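Local coordinates for NDP-rhamnosyltransferase (Saccharopolyspora spinosa, PDB 3TSA), which is a glycosyltransferase of the GT-B clan, built from two domains that each hold a parallel beta sheet, at residues A218-I223 against L284-L289; E252-V257 against R273-V278; P137-R142 against L177-C182. All coordinates share one frame; numbering follows the deposited sequence.

Contact 1 (A218-I223 against L284-L289)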
loop_
_atom_site.group_PDB
_atom_site.type_symbol
_atom_site.label_atom_id
_atom_site.label_comp_id
_atom_site.label_asym_id
_atom_site.label_seq_id
_atom_site.Cartn_x
_atom_site.Cartn_y
_atom_site.Cartn_z
ATOM N N ALA A 218 -34.190 -3.957 -3.269
ATOM C CA ALA A 218 -34.224 -4.311 -1.855
ATOM C C ALA A 218 -33.575 -3.219 -1.024
ATOM O O ALA A 218 -32.865 -2.373 -1.578
ATOM C CB ALA A 218 -33.483 -5.637 -1.593
ATOM N N ARG A 219 -33.796 -3.270 0.279
ATOM C CA ARG A 219 -33.165 -2.278 1.226
ATOM C C ARG A 219 -31.868 -2.928 1.711
ATOM O O ARG A 219 -31.905 -3.904 2.525
ATOM C CB ARG A 219 -34.129 -2.121 2.419
ATOM C CG ARG A 219 -35.588 -1.919 1.991
ATOM C CD ARG A 219 -35.673 -0.662 0.983
ATOM N NE ARG A 219 -35.335 0.622 1.639
ATOM C CZ ARG A 219 -36.072 1.258 2.551
ATOM N NH1 ARG A 219 -35.679 2.451 3.027
ATOM N NH2 ARG A 219 -37.225 0.746 2.970
ATOM N N ARG A 220 -30.736 -2.460 1.197
ATOM C CA ARG A 220 -29.497 -3.183 1.438
ATOM C C ARG A 220 -28.885 -2.732 2.774
ATOM O O ARG A 220 -28.647 -1.529 3.002
ATOM C CB ARG A 220 -28.530 -2.921 0.275
ATOM C CG ARG A 220 -27.269 -3.719 0.383
ATOM C CD ARG A 220 -26.461 -3.715 -0.972
ATOM N NE ARG A 220 -27.067 -4.469 -2.052
ATOM C CZ ARG A 220 -26.611 -4.440 -3.302
ATOM N NH1 ARG A 220 -25.565 -3.690 -3.576
ATOM N NH2 ARG A 220 -27.200 -5.106 -4.270
ATOM N N VAL A 221 -28.658 -3.677 3.680
ATOM C CA VAL A 221 -28.123 -3.429 4.998
ATOM C C VAL A 221 -26.828 -4.218 5.063
ATOM O O VAL A 221 -26.829 -5.444 4.857
ATOM C CB VAL A 221 -29.129 -3.999 6.032
ATOM C CG1 VAL A 221 -28.537 -4.028 7.499
ATOM C CG2 VAL A 221 -30.412 -3.157 5.994
ATOM N N CYS A 222 -25.691 -3.560 5.373
ATOM C CA CYS A 222 -24.452 -4.304 5.548
ATOM C C CYS A 222 -24.201 -4.589 7.047
ATOM O O CYS A 222 -24.225 -3.639 7.850
ATOM C CB CYS A 222 -23.272 -3.524 4.951
ATOM S SG CYS A 222 -21.617 -4.226 5.250
ATOM N N ILE A 223 -23.802 -5.808 7.385
ATOM C CA ILE A 223 -23.404 -6.187 8.732
ATOM C C ILE A 223 -21.931 -6.455 8.630
ATOM O O ILE A 223 -21.504 -7.343 7.869
ATOM C CB ILE A 223 -24.167 -7.464 9.229
ATOM C CG1 ILE A 223 -25.652 -7.166 9.311
ATOM C CG2 ILE A 223 -23.531 -7.949 10.557
ATOM C CD1 ILE A 223 -26.453 -8.531 9.446
ATOM N N LEU A 284 -20.048 -0.074 -0.159
ATOM C CA LEU A 284 -20.884 0.505 0.852
ATOM C C LEU A 284 -21.821 1.629 0.361
ATOM O O LEU A 284 -22.916 1.831 0.925
ATOM C CB LEU A 284 -20.032 0.919 2.059
ATOM C CG LEU A 284 -20.748 0.909 3.391
ATOM C CD1 LEU A 284 -21.481 -0.412 3.852
ATOM C CD2 LEU A 284 -19.777 1.366 4.479
ATOM N N ARG A 285 -21.445 2.376 -0.678
ATOM C CA ARG A 285 -22.351 3.401 -1.183
ATOM C C ARG A 285 -23.722 2.857 -1.644
ATOM O O ARG A 285 -24.713 3.612 -1.752
ATOM C CB ARG A 285 -21.657 4.125 -2.335
ATOM C CG ARG A 285 -20.547 4.979 -1.843
ATOM C CD ARG A 285 -19.803 5.504 -3.128
ATOM N NE ARG A 285 -18.565 6.271 -2.836
ATOM C CZ ARG A 285 -17.373 5.747 -2.493
ATOM N NH1 ARG A 285 -17.197 4.438 -2.341
ATOM N NH2 ARG A 285 -16.312 6.557 -2.239
ATOM N N THR A 286 -23.804 1.562 -1.924
ATOM C CA THR A 286 -25.078 1.000 -2.320
ATOM C C THR A 286 -25.876 0.506 -1.112
ATOM O O THR A 286 -26.906 -0.185 -1.301
ATOM C CB THR A 286 -24.917 -0.257 -3.193
ATOM O OG1 THR A 286 -24.344 -1.310 -2.422
ATOM C CG2 THR A 286 -23.995 0.038 -4.392
ATOM N N CYS A 287 -25.431 0.823 0.093
ATOM C CA CYS A 287 -26.164 0.304 1.320
ATOM C C CYS A 287 -26.876 1.425 2.021
ATOM O O CYS A 287 -26.367 2.602 2.006
ATOM C CB CYS A 287 -25.168 -0.272 2.296
ATOM S SG CYS A 287 -24.367 -1.789 1.672
ATOM N N GLU A 288 -28.028 1.124 2.673
ATOM C CA GLU A 288 -28.720 2.242 3.321
ATOM C C GLU A 288 -28.440 2.255 4.850
ATOM O O GLU A 288 -28.846 3.193 5.515
ATOM C CB GLU A 288 -30.254 2.067 3.144
ATOM C CG GLU A 288 -30.679 2.403 1.707
ATOM C CD GLU A 288 -32.177 2.244 1.591
ATOM O OE1 GLU A 288 -32.891 3.045 2.207
ATOM O OE2 GLU A 288 -32.623 1.275 0.999
ATOM N N LEU A 289 -27.755 1.229 5.347
ATOM C CA LEU A 289 -27.504 1.120 6.796
ATOM C C LEU A 289 -26.301 0.204 7.005
ATOM O O LEU A 289 -26.159 -0.740 6.193
ATOM C CB LEU A 289 -28.764 0.570 7.511
ATOM C CG LEU A 289 -28.700 0.249 9.012
ATOM C CD1 LEU A 289 -28.491 1.521 9.825
ATOM C CD2 LEU A 289 -29.940 -0.532 9.495
HETATM O O HOH W 1 -31.083 -0.316 -0.690
#
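Strand 219-223 meets the loop 284-289 in two ways: a close backbone-and-sulfur fit toward Cys222, and a charged, water-bridged margin toward Arg219. On the tight side the main chains are joined by Glu288 N to Arg220 O at 2.7 Å and by Cys222 N to Leu289 O at 3.0 Å. Cys287 SG lies beside its own backbone N (chi1 -67°), between Arg220 and Cys222 of the strand, 3.7 Å from Arg220 CG and 3.9 Å from Cys222 CB. Leu284 reaches the same CB with its CD1 branch. Leu289 N is buried here without a hydrogen-bond partner. Arg220, buried as well, sends NH1 to Thr286 OG1, a hydroxyl also bonded to Phe283 O; the same NH1 bonds Trp211 O, and NE pairs with Glu252. The other side is polar and less enclosed. The Arg219 chain, bent at chi2 and chi3, turns its guanidinium side-on to Glu288: NE meets OE2 at 2.9 Å and NH1 meets OE1 at 3.0 Å, each through a syn lone pair, with the two planes 28° apart. A water ties Glu288 OE2 to Ala218 O and Arg220 N, while Arg219 NH1 also bonds Leu354 O. The contact joins strand 219-224 to the lead-in of strand 289-292 in the second Rossmann-like domain's parallel sheet; strand 251-256 flanks the other edge, and helix 343-354 packs against Leu289 and Glu288.

Contact 2 (E252-V257 against R273-V278)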
loop_
_atom_site.group_PDB
_atom_site.type_symbol
_atom_site.label_atom_id
_atom_site.label_comp_id
_atom_site.label_asym_id
_atom_site.label_seq_id
_atom_site.Cartn_x
_atom_site.Cartn_y
_atom_site.Cartn_z
ATOM N N GLU A 252 -32.148 -6.810 2.178
ATOM C CA GLU A 252 -31.111 -7.688 1.721
ATOM C C GLU A 252 -29.909 -7.437 2.642
ATOM O O GLU A 252 -29.428 -6.361 2.657
ATOM C CB GLU A 252 -30.699 -7.239 0.303
ATOM C CG GLU A 252 -29.638 -8.116 -0.231
ATOM C CD GLU A 252 -29.351 -7.795 -1.684
ATOM O OE1 GLU A 252 -30.301 -8.004 -2.530
ATOM O OE2 GLU A 252 -28.203 -7.345 -1.951
ATOM N N ALA A 253 -29.422 -8.462 3.319
ATOM C CA ALA A 253 -28.279 -8.352 4.277
ATOM C C ALA A 253 -26.969 -8.669 3.585
ATOM O O ALA A 253 -26.863 -9.715 2.949
ATOM C CB ALA A 253 -28.512 -9.311 5.468
ATOM N N VAL A 254 -25.987 -7.756 3.559
ATOM C CA VAL A 254 -24.670 -8.108 2.997
ATOM C C VAL A 254 -23.779 -8.326 4.191
ATOM O O VAL A 254 -23.599 -7.404 4.982
ATOM C CB VAL A 254 -24.057 -6.989 2.049
ATOM C CG1 VAL A 254 -22.600 -7.298 1.656
ATOM C CG2 VAL A 254 -24.915 -6.796 0.796
ATOM N N ILE A 255 -23.248 -9.539 4.346
ATOM C CA ILE A 255 -22.553 -9.882 5.618
ATOM C C ILE A 255 -21.063 -9.919 5.361
ATOM O O ILE A 255 -20.552 -10.710 4.524
ATOM C CB ILE A 255 -23.034 -11.232 6.213
ATOM C CG1 ILE A 255 -24.493 -11.162 6.614
ATOM C CG2 ILE A 255 -22.312 -11.524 7.501
ATOM C CD1 ILE A 255 -25.188 -12.532 6.606
ATOM N N ALA A 256 -20.354 -9.010 6.051
ATOM C CA ALA A 256 -18.907 -8.816 5.875
ATOM C C ALA A 256 -18.183 -9.185 7.190
ATOM O O ALA A 256 -18.123 -8.349 8.115
ATOM C CB ALA A 256 -18.591 -7.352 5.440
ATOM N N VAL A 257 -17.716 -10.434 7.324
ATOM C CA VAL A 257 -16.995 -10.879 8.530
ATOM C C VAL A 257 -15.767 -11.633 8.047
ATOM O O VAL A 257 -15.760 -12.010 6.875
ATOM C CB VAL A 257 -17.850 -11.739 9.487
ATOM C CG1 VAL A 257 -19.112 -10.947 9.892
ATOM C CG2 VAL A 257 -18.155 -13.114 8.892
ATOM N N ARG A 273 -26.225 -12.271 1.787
ATOM C CA ARG A 273 -25.067 -12.622 0.996
ATOM C C ARG A 273 -23.839 -12.534 1.890
ATOM O O ARG A 273 -23.742 -11.582 2.646
ATOM C CB ARG A 273 -24.898 -11.617 -0.089
ATOM C CG ARG A 273 -23.528 -11.743 -0.806
ATOM C CD ARG A 273 -23.325 -10.610 -1.788
ATOM N NE ARG A 273 -24.256 -10.778 -2.874
ATOM C CZ ARG A 273 -24.039 -11.572 -3.932
ATOM N NH1 ARG A 273 -22.900 -12.256 -4.059
ATOM N NH2 ARG A 273 -24.973 -11.669 -4.877
ATOM N N ILE A 274 -22.956 -13.540 1.835
ATOM C CA ILE A 274 -21.673 -13.511 2.520
ATOM C C ILE A 274 -20.661 -12.870 1.597
ATOM O O ILE A 274 -20.399 -13.398 0.511
ATOM C CB ILE A 274 -21.197 -14.926 3.019
ATOM C CG1 ILE A 274 -22.276 -15.636 3.921
ATOM C CG2 ILE A 274 -19.841 -14.763 3.729
ATOM C CD1 ILE A 274 -21.990 -17.160 4.341
ATOM N N ALA A 275 -20.139 -11.695 1.963
ATOM C CA ALA A 275 -19.154 -10.985 1.101
ATOM C C ALA A 275 -17.802 -11.675 1.204
ATOM O O ALA A 275 -17.339 -12.026 2.306
ATOM C CB ALA A 275 -19.038 -9.477 1.449
ATOM N N GLU A 276 -17.166 -11.876 0.063
ATOM C CA GLU A 276 -15.940 -12.670 -0.001
ATOM C C GLU A 276 -14.677 -11.845 0.259
ATOM O O GLU A 276 -13.950 -11.557 -0.683
ATOM C CB GLU A 276 -15.850 -13.351 -1.381
ATOM C CG GLU A 276 -16.604 -14.664 -1.483
ATOM C CD GLU A 276 -15.960 -15.751 -0.635
ATOM O OE1 GLU A 276 -16.638 -16.214 0.321
ATOM O OE2 GLU A 276 -14.771 -16.084 -0.859
ATOM N N SER A 277 -14.455 -11.429 1.494
ATOM C CA SER A 277 -13.260 -10.588 1.880
ATOM C C SER A 277 -13.210 -9.309 1.019
ATOM O O SER A 277 -12.230 -9.022 0.339
ATOM C CB SER A 277 -11.947 -11.359 1.756
ATOM O OG SER A 277 -11.827 -12.270 2.815
ATOM N N VAL A 278 -14.297 -8.562 1.003
ATOM C CA VAL A 278 -14.408 -7.450 0.065
ATOM C C VAL A 278 -14.359 -6.168 0.898
ATOM O O VAL A 278 -15.233 -5.960 1.730
ATOM C CB VAL A 278 -15.787 -7.410 -0.692
ATOM C CG1 VAL A 278 -15.842 -6.108 -1.604
ATOM C CG2 VAL A 278 -16.010 -8.661 -1.546
HETATM O O HOH W 2 -26.231 -9.187 -2.373
HETATM O O HOH W 3 -18.252 -12.201 5.052
HETATM O O HOH W 4 -15.913 -10.157 4.306
#
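Three backbone hydrogen bonds join 252-257 to 273-278 in parallel register, Val254 beside Arg273 and Ile255 beside Ile274, making 273-274 part of the outermost strand of this sheet within the chain. Arg273 N gives to Ala253 O, Ile255 N to Arg273 O at 2.7 Å, and Ala275 N to Ile255 O at 2.8 Å, so Ile255 is held through both its N and its O. The side chain of Arg273 starts on the sheet face it shares with Val254. Its CB lies 4.1 Å from Ala253 O, the acceptor of its own backbone N-H. CG stands anti to the backbone N (chi1 168°), and the chain runs straight on to CD before bending at chi3 (-68°). That bend brings NE to a water in the guanidinium plane, 2.6 Å away. The water donates in turn to Glu252 OE2 at 2.7 Å, bridging charges that do not touch directly. The guanidinium also makes a cation-pi contact with Trp211. Farther along, Ala275 CB sits 4.2 Å from Val254 CG1. Past the paired strands a water accepts a hydrogen bond from Val257 N and lies 2.9 Å from Ala275 O and 2.8 Å from Ile255 O, prolonging the link as the chains part. Because Glu252 OE2 also has a direct salt bridge to Arg220, its carboxylate probably stays ionised, with the positive Arg273, joined through the water, probably favouring that form further.

Contact 3 (P137-R142 against L177-C182)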
loop_
_atom_site.group_PDB
_atom_site.type_symbol
_atom_site.label_atom_id
_atom_site.label_comp_id
_atom_site.label_asym_id
_atom_site.label_seq_id
_atom_site.Cartn_x
_atom_site.Cartn_y
_atom_site.Cartn_z
ATOM N N PRO A 137 11.235 13.363 18.260
ATOM C CA PRO A 137 9.846 13.881 18.200
ATOM C C PRO A 137 8.854 12.760 18.019
ATOM O O PRO A 137 9.121 11.811 17.258
ATOM C CB PRO A 137 9.889 14.847 17.020
ATOM C CG PRO A 137 10.995 14.380 16.164
ATOM C CD PRO A 137 12.014 13.774 17.082
ATOM N N VAL A 138 7.756 12.853 18.768
ATOM C CA VAL A 138 6.706 11.871 18.746
ATOM C C VAL A 138 5.460 12.560 18.239
ATOM O O VAL A 138 5.006 13.554 18.830
ATOM C CB VAL A 138 6.498 11.210 20.127
ATOM C CG1 VAL A 138 5.217 10.397 20.151
ATOM C CG2 VAL A 138 7.672 10.268 20.435
ATOM N N VAL A 139 4.890 11.998 17.179
ATOM C CA VAL A 139 3.587 12.462 16.715
ATOM C C VAL A 139 2.639 11.341 17.083
ATOM O O VAL A 139 2.781 10.181 16.604
ATOM C CB VAL A 139 3.585 12.676 15.199
ATOM C CG1 VAL A 139 2.129 12.998 14.694
ATOM C CG2 VAL A 139 4.520 13.893 14.759
ATOM N N LEU A 140 1.688 11.628 17.966
ATOM C CA LEU A 140 0.723 10.612 18.359
ATOM C C LEU A 140 -0.379 10.543 17.271
ATOM O O LEU A 140 -0.733 11.550 16.645
ATOM C CB LEU A 140 0.050 10.935 19.743
ATOM C CG LEU A 140 0.897 10.611 20.975
ATOM C CD1 LEU A 140 -0.054 10.627 22.217
ATOM C CD2 LEU A 140 1.658 9.277 20.831
ATOM N N HIS A 141 -0.927 9.345 17.070
ATOM C CA HIS A 141 -2.038 9.154 16.110
ATOM C C HIS A 141 -3.257 8.484 16.745
ATOM O O HIS A 141 -3.176 7.332 17.182
ATOM C CB HIS A 141 -1.529 8.284 14.937
ATOM C CG HIS A 141 -2.423 8.319 13.742
ATOM N ND1 HIS A 141 -3.556 7.540 13.665
ATOM C CD2 HIS A 141 -2.383 9.051 12.597
ATOM C CE1 HIS A 141 -4.175 7.785 12.518
ATOM N NE2 HIS A 141 -3.500 8.706 11.859
ATOM N N ARG A 142 -4.394 9.175 16.752
ATOM C CA ARG A 142 -5.640 8.583 17.185
ATOM C C ARG A 142 -6.202 7.728 16.073
ATOM O O ARG A 142 -6.149 8.104 14.894
ATOM C CB ARG A 142 -6.648 9.690 17.494
ATOM C CG ARG A 142 -6.263 10.347 18.804
ATOM C CD ARG A 142 -7.123 11.589 19.077
ATOM N NE ARG A 142 -6.796 12.033 20.478
ATOM C CZ ARG A 142 -6.838 13.334 20.828
ATOM N NH1 ARG A 142 -7.285 14.285 19.949
ATOM N NH2 ARG A 142 -6.434 13.693 22.072
ATOM N N LEU A 177 2.767 16.472 18.912
ATOM C CA LEU A 177 1.603 16.721 18.063
ATOM C C LEU A 177 0.710 15.471 18.285
ATOM O O LEU A 177 1.230 14.373 18.487
ATOM C CB LEU A 177 2.121 16.768 16.604
ATOM C CG LEU A 177 1.110 16.991 15.507
ATOM C CD1 LEU A 177 0.342 18.281 15.822
ATOM C CD2 LEU A 177 1.775 17.042 14.111
ATOM N N ILE A 178 -0.613 15.638 18.272
ATOM C CA ILE A 178 -1.550 14.455 18.199
ATOM C C ILE A 178 -2.303 14.606 16.897
ATOM O O ILE A 178 -2.803 15.734 16.616
ATOM C CB ILE A 178 -2.592 14.511 19.327
ATOM C CG1 ILE A 178 -1.810 14.503 20.670
ATOM C CG2 ILE A 178 -3.441 13.278 19.238
ATOM C CD1 ILE A 178 -2.696 14.768 21.946
ATOM N N LEU A 179 -2.366 13.541 16.069
ATOM C CA LEU A 179 -3.196 13.665 14.846
ATOM C C LEU A 179 -4.538 12.980 15.128
ATOM O O LEU A 179 -4.557 11.925 15.748
ATOM C CB LEU A 179 -2.552 12.984 13.651
ATOM C CG LEU A 179 -1.156 13.534 13.325
ATOM C CD1 LEU A 179 -0.699 12.754 12.094
ATOM C CD2 LEU A 179 -1.219 14.978 12.958
ATOM N N ASP A 180 -5.640 13.574 14.659
ATOM C CA ASP A 180 -6.971 13.079 15.038
ATOM C C ASP A 180 -7.879 13.031 13.802
ATOM O O ASP A 180 -8.303 14.103 13.285
ATOM C CB ASP A 180 -7.540 14.094 16.121
ATOM C CG ASP A 180 -8.777 13.588 16.746
ATOM O OD1 ASP A 180 -9.316 12.550 16.273
ATOM O OD2 ASP A 180 -9.225 14.234 17.755
ATOM N N PRO A 181 -8.291 11.799 13.354
ATOM C CA PRO A 181 -9.206 11.685 12.247
ATOM C C PRO A 181 -10.702 11.638 12.700
ATOM O O PRO A 181 -11.609 11.562 11.873
ATOM C CB PRO A 181 -8.812 10.332 11.644
ATOM C CG PRO A 181 -8.511 9.428 12.910
ATOM C CD PRO A 181 -7.783 10.494 13.856
ATOM N N CYS A 182 -10.950 11.660 14.015
ATOM C CA CYS A 182 -12.337 11.665 14.446
ATOM C C CYS A 182 -13.117 12.966 14.124
ATOM O O CYS A 182 -12.607 14.056 14.343
ATOM C CB CYS A 182 -12.332 11.447 15.995
ATOM S SG CYS A 182 -13.997 11.185 16.686
#
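Arg142 lies across the end of strand 177-180, its guanidinium turned so that one face rests on Ile178 while an edge reaches Asp180. Ile178 CG2 stands 3.7 Å above the plane, over its centre, and CD1 of the same residue approaches NH2. The arginine chain gets there with CG beside the backbone N and anti to the carbonyl carbon (chi1 -74°), then running extended from CG to NE. At the edge, NH1 donates to Asp180 OD2 at 2.9 Å in a bent salt bridge: the guanidinium and carboxylate planes are 77° apart, and the oxygen is met from above its plane. Arg142 NE pairs with Asp146 and NH2 bonds Pro192 O, while Asp180 OD2 also accepts from Gln187 NE2, so each group has a second partner. Asp180 OD1 accepts from Cys182 N, forming an Asx turn. On the face of Val139, His141, Leu177 and Leu179, the Val139 and Leu177 side chains lie side by side, pointing the same way, whereas Leu179 crosses Val139 obliquely, its CG 3.6 Å from Val139 CG1. Helix 376-385 covers Val139, Leu177 and Leu179, and helix 19-27 meets His141 and Leu179. The backbone bonds alternate, with Leu179 N to Leu140 O at 2.6 Å and Arg142 N to Leu179 O at 2.9 Å. Joined in parallel through helix 151-166, the two strands form a beta-alpha-beta unit, the repeating element of the Rossmann-like domains of GT-B proteins.

Overall arrangement
From the N terminus, contact 3 closes first: strands 138-141 and 177-180 both belong to the first parallel sheet, with helix 151-166 connecting them. The chain then enters the second sheet with 218-223, which opens contact 1. Before that loop closes at 284-289, contact 2 opens and shuts, so 252-257 with 273-278 is nested inside it. Contacts 1 and 2 touch, since strands 219-224 and 251-256 are neighbours, with Val221 O probably bonded to Val254 N; together they span the strand order 272-274, 251-256, 219-224, 289-292 in the second sheet. Contact 3 stands apart on the opposite side of the chain's centre, its centre about 32 Å from that of contact 1.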